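Local coordinates for protein aldehyde dehydrogenase (Listeria monocytogenes, PDB 3K9D) that probably oxidises aldehyde or oxo groups of its substrates, with NAD or NADP as the electron acceptor, at residues Tyr84-Gly92 and Thr129-Asn137; Asn413-Gly421 and Ser429-Glu437. All coordinates share one frame; numbering follows the deposited sequence.

Contact 1 (Tyr84-Gly92 and Thr129-Asn137)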
loop_
_atom_site.group_PDB
_atom_site.type_symbol
_atom_site.label_atom_id
_atom_site.label_comp_id
_atom_site.label_asym_id
_atom_site.label_seq_id
_atom_site.Cartn_x
_atom_site.Cartn_y
_atom_site.Cartn_z
ATOM N N TYR A 84 4.925 3.282 -22.258
ATOM C CA TYR A 84 5.597 2.950 -20.997
ATOM C C TYR A 84 5.345 1.493 -20.555
ATOM O O TYR A 84 6.249 0.841 -20.016
ATOM C CB TYR A 84 5.214 3.948 -19.885
ATOM C CG TYR A 84 5.482 3.446 -18.474
ATOM C CD1 TYR A 84 6.778 3.392 -17.958
ATOM C CD2 TYR A 84 4.434 3.023 -17.663
ATOM C CE1 TYR A 84 7.021 2.916 -16.663
ATOM C CE2 TYR A 84 4.660 2.537 -16.381
ATOM C CZ TYR A 84 5.952 2.489 -15.883
ATOM O OH TYR A 84 6.166 2.013 -14.604
ATOM N N ILE A 85 4.135 0.983 -20.797
ATOM C CA ILE A 85 3.738 -0.341 -20.277
ATOM C C ILE A 85 3.926 -1.535 -21.220
ATOM O O ILE A 85 4.018 -2.665 -20.749
ATOM C CB ILE A 85 2.277 -0.368 -19.667
ATOM C CG1 ILE A 85 1.185 -0.364 -20.751
ATOM C CG2 ILE A 85 2.075 0.744 -18.670
ATOM C CD1 ILE A 85 -0.240 -0.399 -20.202
ATOM N N LYS A 86 4.000 -1.296 -22.532
ATOM C CA LYS A 86 3.997 -2.392 -23.522
ATOM C C LYS A 86 5.043 -3.525 -23.335
ATOM O O LYS A 86 4.746 -4.691 -23.597
ATOM C CB LYS A 86 4.038 -1.838 -24.960
ATOM C CG LYS A 86 5.345 -1.196 -25.417
ATOM C CD LYS A 86 5.284 -0.905 -26.923
ATOM C CE LYS A 86 6.675 -0.773 -27.548
ATOM N NZ LYS A 86 7.443 0.410 -27.046
ATOM N N ASP A 87 6.250 -3.189 -22.878
ATOM C CA ASP A 87 7.322 -4.184 -22.765
ATOM C C ASP A 87 7.614 -4.629 -21.322
ATOM O O ASP A 87 8.519 -5.439 -21.083
ATOM C CB ASP A 87 8.597 -3.686 -23.455
ATOM C CG ASP A 87 8.440 -3.574 -24.967
ATOM O OD1 ASP A 87 7.737 -4.417 -25.563
ATOM O OD2 ASP A 87 9.030 -2.651 -25.561
ATOM N N MET A 88 6.826 -4.115 -20.380
ATOM C CA MET A 88 6.950 -4.459 -18.957
ATOM C C MET A 88 6.472 -5.890 -18.675
ATOM O O MET A 88 5.491 -6.350 -19.265
ATOM C CB MET A 88 6.164 -3.468 -18.098
ATOM C CG MET A 88 6.794 -2.062 -17.949
ATOM S SD MET A 88 5.724 -0.908 -17.039
ATOM C CE MET A 88 5.563 -1.750 -15.452
ATOM N N LYS A 89 7.168 -6.583 -17.773
ATOM C CA LYS A 89 6.796 -7.952 -17.378
ATOM C C LYS A 89 5.858 -7.860 -16.180
ATOM O O LYS A 89 6.237 -7.333 -15.128
ATOM C CB LYS A 89 8.020 -8.800 -17.010
ATOM C CG LYS A 89 9.374 -8.285 -17.476
ATOM C CD LYS A 89 9.889 -8.982 -18.716
ATOM C CE LYS A 89 11.211 -8.353 -19.146
ATOM N NZ LYS A 89 11.883 -9.109 -20.231
ATOM N N THR A 90 4.625 -8.339 -16.347
ATOM C CA THR A 90 3.565 -8.129 -15.350
ATOM C C THR A 90 2.729 -9.378 -15.045
ATOM O O THR A 90 1.862 -9.355 -14.161
ATOM C CB THR A 90 2.592 -6.986 -15.781
ATOM O OG1 THR A 90 1.924 -7.341 -17.001
ATOM C CG2 THR A 90 3.327 -5.666 -15.964
ATOM N N ILE A 91 2.995 -10.454 -15.784
ATOM C CA ILE A 91 2.184 -11.668 -15.750
ATOM C C ILE A 91 3.069 -12.891 -15.477
ATOM O O ILE A 91 4.081 -13.097 -16.145
ATOM C CB ILE A 91 1.393 -11.867 -17.090
ATOM C CG1 ILE A 91 0.433 -10.697 -17.373
ATOM C CG2 ILE A 91 0.662 -13.219 -17.132
ATOM C CD1 ILE A 91 -0.759 -10.576 -16.412
ATOM N N GLY A 92 2.691 -13.696 -14.490
ATOM C CA GLY A 92 3.347 -14.994 -14.291
ATOM C C GLY A 92 4.738 -14.875 -13.694
ATOM O O GLY A 92 5.023 -13.914 -12.991
ATOM N N THR A 129 -7.731 1.597 -17.035
ATOM C CA THR A 129 -8.082 0.362 -17.712
ATOM C C THR A 129 -6.806 -0.318 -18.188
ATOM O O THR A 129 -6.555 -1.472 -17.847
ATOM C CB THR A 129 -9.025 0.615 -18.890
ATOM O OG1 THR A 129 -10.265 1.130 -18.411
ATOM C CG2 THR A 129 -9.307 -0.689 -19.656
ATOM N N LEU A 130 -5.991 0.430 -18.930
ATOM C CA LEU A 130 -4.732 -0.061 -19.482
ATOM C C LEU A 130 -3.809 -0.648 -18.436
ATOM O O LEU A 130 -3.270 -1.734 -18.635
ATOM C CB LEU A 130 -3.989 1.072 -20.186
ATOM C CG LEU A 130 -4.427 1.445 -21.592
ATOM C CD1 LEU A 130 -3.917 2.820 -21.892
ATOM C CD2 LEU A 130 -3.923 0.447 -22.595
ATOM N N ILE A 131 -3.627 0.065 -17.326
ATOM C CA ILE A 131 -2.742 -0.423 -16.258
ATOM C C ILE A 131 -3.306 -1.611 -15.432
ATOM O O ILE A 131 -2.560 -2.524 -15.080
ATOM C CB ILE A 131 -2.173 0.742 -15.370
ATOM C CG1 ILE A 131 -3.278 1.455 -14.573
ATOM C CG2 ILE A 131 -1.397 1.739 -16.262
ATOM C CD1 ILE A 131 -2.771 2.341 -13.478
ATOM N N SER A 132 -4.615 -1.606 -15.163
ATOM C CA SER A 132 -5.276 -2.721 -14.471
ATOM C C SER A 132 -5.251 -3.996 -15.298
ATOM O O SER A 132 -4.812 -5.042 -14.816
ATOM C CB SER A 132 -6.724 -2.384 -14.105
ATOM O OG SER A 132 -6.780 -1.225 -13.292
ATOM N N ILE A 133 -5.703 -3.896 -16.548
ATOM C CA ILE A 133 -5.690 -5.021 -17.489
ATOM C C ILE A 133 -4.267 -5.546 -17.730
ATOM O O ILE A 133 -4.055 -6.770 -17.771
ATOM C CB ILE A 133 -6.396 -4.659 -18.837
ATOM C CG1 ILE A 133 -7.905 -4.428 -18.628
ATOM C CG2 ILE A 133 -6.144 -5.727 -19.894
ATOM C CD1 ILE A 133 -8.742 -5.706 -18.435
ATOM N N LYS A 134 -3.300 -4.626 -17.837
ATOM C CA LYS A 134 -1.866 -4.971 -17.981
ATOM C C LYS A 134 -1.353 -5.871 -16.860
ATOM O O LYS A 134 -0.519 -6.753 -17.099
ATOM C CB LYS A 134 -0.999 -3.704 -18.047
ATOM C CG LYS A 134 0.512 -3.931 -18.179
ATOM C CD LYS A 134 0.899 -4.695 -19.442
ATOM C CE LYS A 134 2.376 -5.045 -19.415
ATOM N NZ LYS A 134 3.015 -5.270 -20.747
ATOM N N ALA A 135 -1.861 -5.650 -15.651
ATOM C CA ALA A 135 -1.458 -6.439 -14.487
ATOM C C ALA A 135 -2.357 -7.665 -14.231
ATOM O O ALA A 135 -2.166 -8.385 -13.242
ATOM C CB ALA A 135 -1.354 -5.538 -13.254
ATOM N N GLY A 136 -3.317 -7.902 -15.135
ATOM C CA GLY A 136 -4.184 -9.094 -15.096
ATOM C C GLY A 136 -5.436 -8.954 -14.243
ATOM O O GLY A 136 -6.011 -9.959 -13.799
ATOM N N ASN A 137 -5.863 -7.709 -14.033
ATOM C CA ASN A 137 -7.009 -7.377 -13.177
ATOM C C ASN A 137 -8.229 -7.010 -13.999
ATOM O O ASN A 137 -8.093 -6.556 -15.126
ATOM C CB ASN A 137 -6.689 -6.131 -12.342
ATOM C CG ASN A 137 -5.461 -6.286 -11.477
ATOM O OD1 ASN A 137 -5.470 -7.015 -10.478
ATOM N ND2 ASN A 137 -4.407 -5.568 -11.830
HETATM O O HOH W 1 -0.359 -9.804 -12.522
#

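Contact 2 (Asn413-Gly421 and Ser429-Glu437)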
loop_
_atom_site.group_PDB
_atom_site.type_symbol
_atom_site.label_atom_id
_atom_site.label_comp_id
_atom_site.label_asym_id
_atom_site.label_seq_id
_atom_site.Cartn_x
_atom_site.Cartn_y
_atom_site.Cartn_z
ATOM N N ASN A 413 10.428 12.421 -17.395
ATOM C CA ASN A 413 10.538 10.999 -17.358
ATOM C C ASN A 413 9.946 10.264 -16.146
ATOM O O ASN A 413 10.260 9.147 -15.914
ATOM C CB ASN A 413 11.948 10.536 -17.681
ATOM C CG ASN A 413 12.363 10.822 -19.123
ATOM O OD1 ASN A 413 11.613 10.681 -20.031
ATOM N ND2 ASN A 413 13.572 11.252 -19.291
ATOM N N LEU A 414 9.081 10.911 -15.398
ATOM C CA LEU A 414 8.296 10.235 -14.357
ATOM C C LEU A 414 7.374 9.203 -14.997
ATOM O O LEU A 414 7.113 9.248 -16.212
ATOM C CB LEU A 414 7.460 11.231 -13.552
ATOM C CG LEU A 414 8.122 12.264 -12.637
ATOM C CD1 LEU A 414 7.062 13.076 -11.916
ATOM C CD2 LEU A 414 9.073 11.609 -11.616
ATOM N N VAL A 415 6.887 8.262 -14.192
ATOM C CA VAL A 415 5.937 7.278 -14.698
ATOM C C VAL A 415 4.691 8.016 -15.218
ATOM O O VAL A 415 4.116 8.827 -14.495
ATOM C CB VAL A 415 5.607 6.179 -13.643
ATOM C CG1 VAL A 415 4.446 5.314 -14.112
ATOM C CG2 VAL A 415 6.837 5.290 -13.386
ATOM N N PRO A 416 4.312 7.771 -16.494
ATOM C CA PRO A 416 3.121 8.407 -17.063
ATOM C C PRO A 416 1.850 7.919 -16.372
ATOM O O PRO A 416 1.531 6.724 -16.439
ATOM C CB PRO A 416 3.132 7.963 -18.535
ATOM C CG PRO A 416 4.449 7.361 -18.772
ATOM C CD PRO A 416 4.978 6.885 -17.468
ATOM N N ALA A 417 1.137 8.847 -15.729
ATOM C CA ALA A 417 -0.009 8.504 -14.894
ATOM C C ALA A 417 -0.954 9.666 -14.661
ATOM O O ALA A 417 -0.551 10.835 -14.631
ATOM C CB ALA A 417 0.455 7.933 -13.535
ATOM N N LEU A 418 -2.218 9.324 -14.447
ATOM C CA LEU A 418 -3.208 10.307 -14.063
ATOM C C LEU A 418 -3.711 10.071 -12.640
ATOM O O LEU A 418 -4.572 10.804 -12.153
ATOM C CB LEU A 418 -4.341 10.356 -15.100
ATOM C CG LEU A 418 -3.888 10.915 -16.459
ATOM C CD1 LEU A 418 -4.842 10.479 -17.556
ATOM C CD2 LEU A 418 -3.735 12.422 -16.455
ATOM N N THR A 419 -3.150 9.051 -11.981
ATOM C CA THR A 419 -3.298 8.858 -10.527
ATOM C C THR A 419 -1.949 9.087 -9.848
ATOM O O THR A 419 -1.026 8.280 -9.950
ATOM C CB THR A 419 -3.937 7.486 -10.173
ATOM O OG1 THR A 419 -5.275 7.469 -10.672
ATOM C CG2 THR A 419 -3.984 7.244 -8.648
ATOM N N LEU A 420 -1.858 10.230 -9.180
ATOM C CA LEU A 420 -0.627 10.711 -8.615
ATOM C C LEU A 420 -0.739 10.560 -7.101
ATOM O O LEU A 420 -1.451 11.324 -6.450
ATOM C CB LEU A 420 -0.408 12.182 -9.041
ATOM C CG LEU A 420 -0.533 12.503 -10.548
ATOM C CD1 LEU A 420 -0.182 13.961 -10.864
ATOM C CD2 LEU A 420 0.337 11.607 -11.390
ATOM N N GLY A 421 -0.078 9.545 -6.547
ATOM C CA GLY A 421 -0.182 9.286 -5.111
ATOM C C GLY A 421 0.492 10.381 -4.308
ATOM O O GLY A 421 1.502 10.928 -4.752
ATOM N N SER A 429 -1.325 5.454 0.693
ATOM C CA SER A 429 -0.446 4.283 0.770
ATOM C C SER A 429 0.746 4.326 -0.186
ATOM O O SER A 429 1.676 3.524 -0.061
ATOM C CB SER A 429 -1.256 3.024 0.488
ATOM O OG SER A 429 -1.848 3.097 -0.801
ATOM N N SER A 430 0.708 5.240 -1.151
ATOM C CA SER A 430 1.743 5.318 -2.170
ATOM C C SER A 430 2.035 6.748 -2.596
ATOM O O SER A 430 1.126 7.563 -2.722
ATOM C CB SER A 430 1.306 4.555 -3.418
ATOM O OG SER A 430 2.348 4.529 -4.382
ATOM N N SER A 431 3.307 7.015 -2.876
ATOM C CA SER A 431 3.750 8.292 -3.425
ATOM C C SER A 431 3.965 8.162 -4.935
ATOM O O SER A 431 4.435 9.097 -5.593
ATOM C CB SER A 431 5.067 8.707 -2.763
ATOM O OG SER A 431 6.048 7.693 -2.948
ATOM N N ASP A 432 3.631 6.995 -5.485
ATOM C CA ASP A 432 3.950 6.743 -6.882
ATOM C C ASP A 432 2.990 7.432 -7.838
ATOM O O ASP A 432 1.834 7.719 -7.494
ATOM C CB ASP A 432 4.024 5.240 -7.182
ATOM C CG ASP A 432 5.058 4.514 -6.313
ATOM O OD1 ASP A 432 6.007 5.155 -5.808
ATOM O OD2 ASP A 432 4.912 3.295 -6.131
ATOM N N ASN A 433 3.505 7.736 -9.025
ATOM C CA ASN A 433 2.659 7.887 -10.201
ATOM C C ASN A 433 2.326 6.464 -10.541
ATOM O O ASN A 433 3.199 5.686 -10.920
ATOM C CB ASN A 433 3.442 8.514 -11.353
ATOM C CG ASN A 433 3.496 10.039 -11.280
ATOM O OD1 ASN A 433 3.503 10.626 -10.205
ATOM N ND2 ASN A 433 3.549 10.682 -12.438
ATOM N N ILE A 434 1.075 6.087 -10.388
ATOM C CA ILE A 434 0.844 4.663 -10.332
ATOM C C ILE A 434 0.576 4.015 -11.682
ATOM O O ILE A 434 0.092 4.658 -12.634
ATOM C CB ILE A 434 -0.094 4.228 -9.173
ATOM C CG1 ILE A 434 -1.558 4.442 -9.498
ATOM C CG2 ILE A 434 0.359 4.832 -7.847
ATOM C CD1 ILE A 434 -2.225 3.119 -9.759
ATOM N N GLY A 435 1.009 2.761 -11.762
ATOM C CA GLY A 435 0.933 1.967 -12.976
ATOM C C GLY A 435 0.812 0.506 -12.618
ATOM O O GLY A 435 0.389 0.183 -11.509
ATOM N N PRO A 436 1.204 -0.388 -13.548
ATOM C CA PRO A 436 1.122 -1.853 -13.402
ATOM C C PRO A 436 1.720 -2.408 -12.112
ATOM O O PRO A 436 1.105 -3.250 -11.464
ATOM C CB PRO A 436 1.908 -2.358 -14.612
ATOM C CG PRO A 436 1.656 -1.321 -15.644
ATOM C CD PRO A 436 1.734 -0.015 -14.873
ATOM N N GLU A 437 2.889 -1.895 -11.731
ATOM C CA GLU A 437 3.634 -2.383 -10.571
ATOM C C GLU A 437 3.002 -2.066 -9.213
ATOM O O GLU A 437 3.474 -2.549 -8.185
ATOM C CB GLU A 437 5.086 -1.881 -10.632
ATOM C CG GLU A 437 5.925 -2.566 -11.714
ATOM C CD GLU A 437 7.376 -2.112 -11.749
ATOM O OE1 GLU A 437 8.040 -2.357 -12.775
ATOM O OE2 GLU A 437 7.866 -1.516 -10.762
HETATM O O HOH W 2 0.990 4.361 -15.374
#

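Contact 1 (Tyr84-Gly92 and Thr129-Asn137)
Lys134, in the last turn of helix 121-134, reaches into the turn that follows helix 67-85 and ties the ends of two helices together, a buried contact made largely by one lysine with backbone carbonyls. Its CG stands anti to the backbone N (chi1 179°) and the chain bends at chi2 (60°), which carries NZ past Thr90 to Ile85 O at 2.8 Å. The donor lies tilted from that carbonyl plane, on the face opposite the one used by Met88 N, the bond that closes the type I turn Ile85-Met88. A second bond, Lys134 NZ to Met88 O at 3.1 Å, runs in the carbonyl plane on a lone pair, and Asp37 adds a salt bridge.

Thr90 crosses the lysine chain at about a right angle: its CG2 packs 3.6 Å from Lys134 CE, while its OG1 donates to Lys134 O in a bond whose unusually short length is doubtful. One helical turn earlier, Leu130 CB rests 4.0 Å from Ile85 CD1. Ile91 CD1 lies over the chain at Gly136, 3.9 Å from Gly136 N, and a water joins Thr90 O to Ala135 O. Gly136, with positive phi, ends the helix in a Schellman motif, here combined with a lysine that gathers carbonyls of the type I turn at the end of helix 67-85.

Contact 2 (Asn413-Gly421 and Ser429-Glu437)
Asn433 and Val415 meet in a buried pairing of two loop segments from the long connection between helix 403-407 and strand 440-447, and the asparagine can be followed outward atom by atom. Its CB sits 3.7 Å from Ala417 CB and close beside the carbonyl of Val415. With CG anti to its own carbonyl carbon (chi1 -84°), the amide runs alongside Leu420, both side chains pointing the same way, and CG comes 3.5 Å from Leu420 CD2. At the tip the two amide atoms part company. ND2 donates to Val415 O at 2.8 Å with an N-H...O angle of 155°, the acceptor lying close to the amide plane; the same nitrogen also bonds to Gly407 O, while OD1 accepts from Arg396. Bonds at both ends of the amide thus fix its rotation, and the methyl group of Leu420 CD2 packs against it.

Backbone bonds flanking Leu420 and Asn433 hold the segments together beside this side chain. Ile434 N donates to Thr419 O at 3.1 Å and almost straight, at 171°; Gly421 N donates to Asp432 O at 2.8 Å. Gly421 CA also makes a CH...O contact with Ser430 O. Beside these bonds, Thr419 CG2 packs 3.8 Å from Ile434 CG1, while a water spans Pro416 O and Ile434 O. Ser430 OG accepts from Asp432 N in an ST turn. Asp432 pairs with Arg444 of the second subunit, which brings the pairing of the two loops to the dimer interface. Leu420 and Asn433 form a single isolated beta bridge, which joins irregular loops without building a sheet.

How the contacts relate
Contact 1 and contact 2 come in series along the chain, the first closing long before the second opens, yet their centres lie only 14 Å apart and they touch. Helix 67-85 is the common ground: Tyr84, near its end, packs on Val415 and Pro416, and Ile85 packs on Pro436. Just beyond the helix, Met88 meets Glu437. Helix 121-134 serves both as well, ending in contact 1 while Tyr127 in its middle bonds to Ile434 O of contact 2. The late loop that precedes strand 440-447 is thereby folded back onto early helices, and contact 2 carries this joined region on to the second subunit.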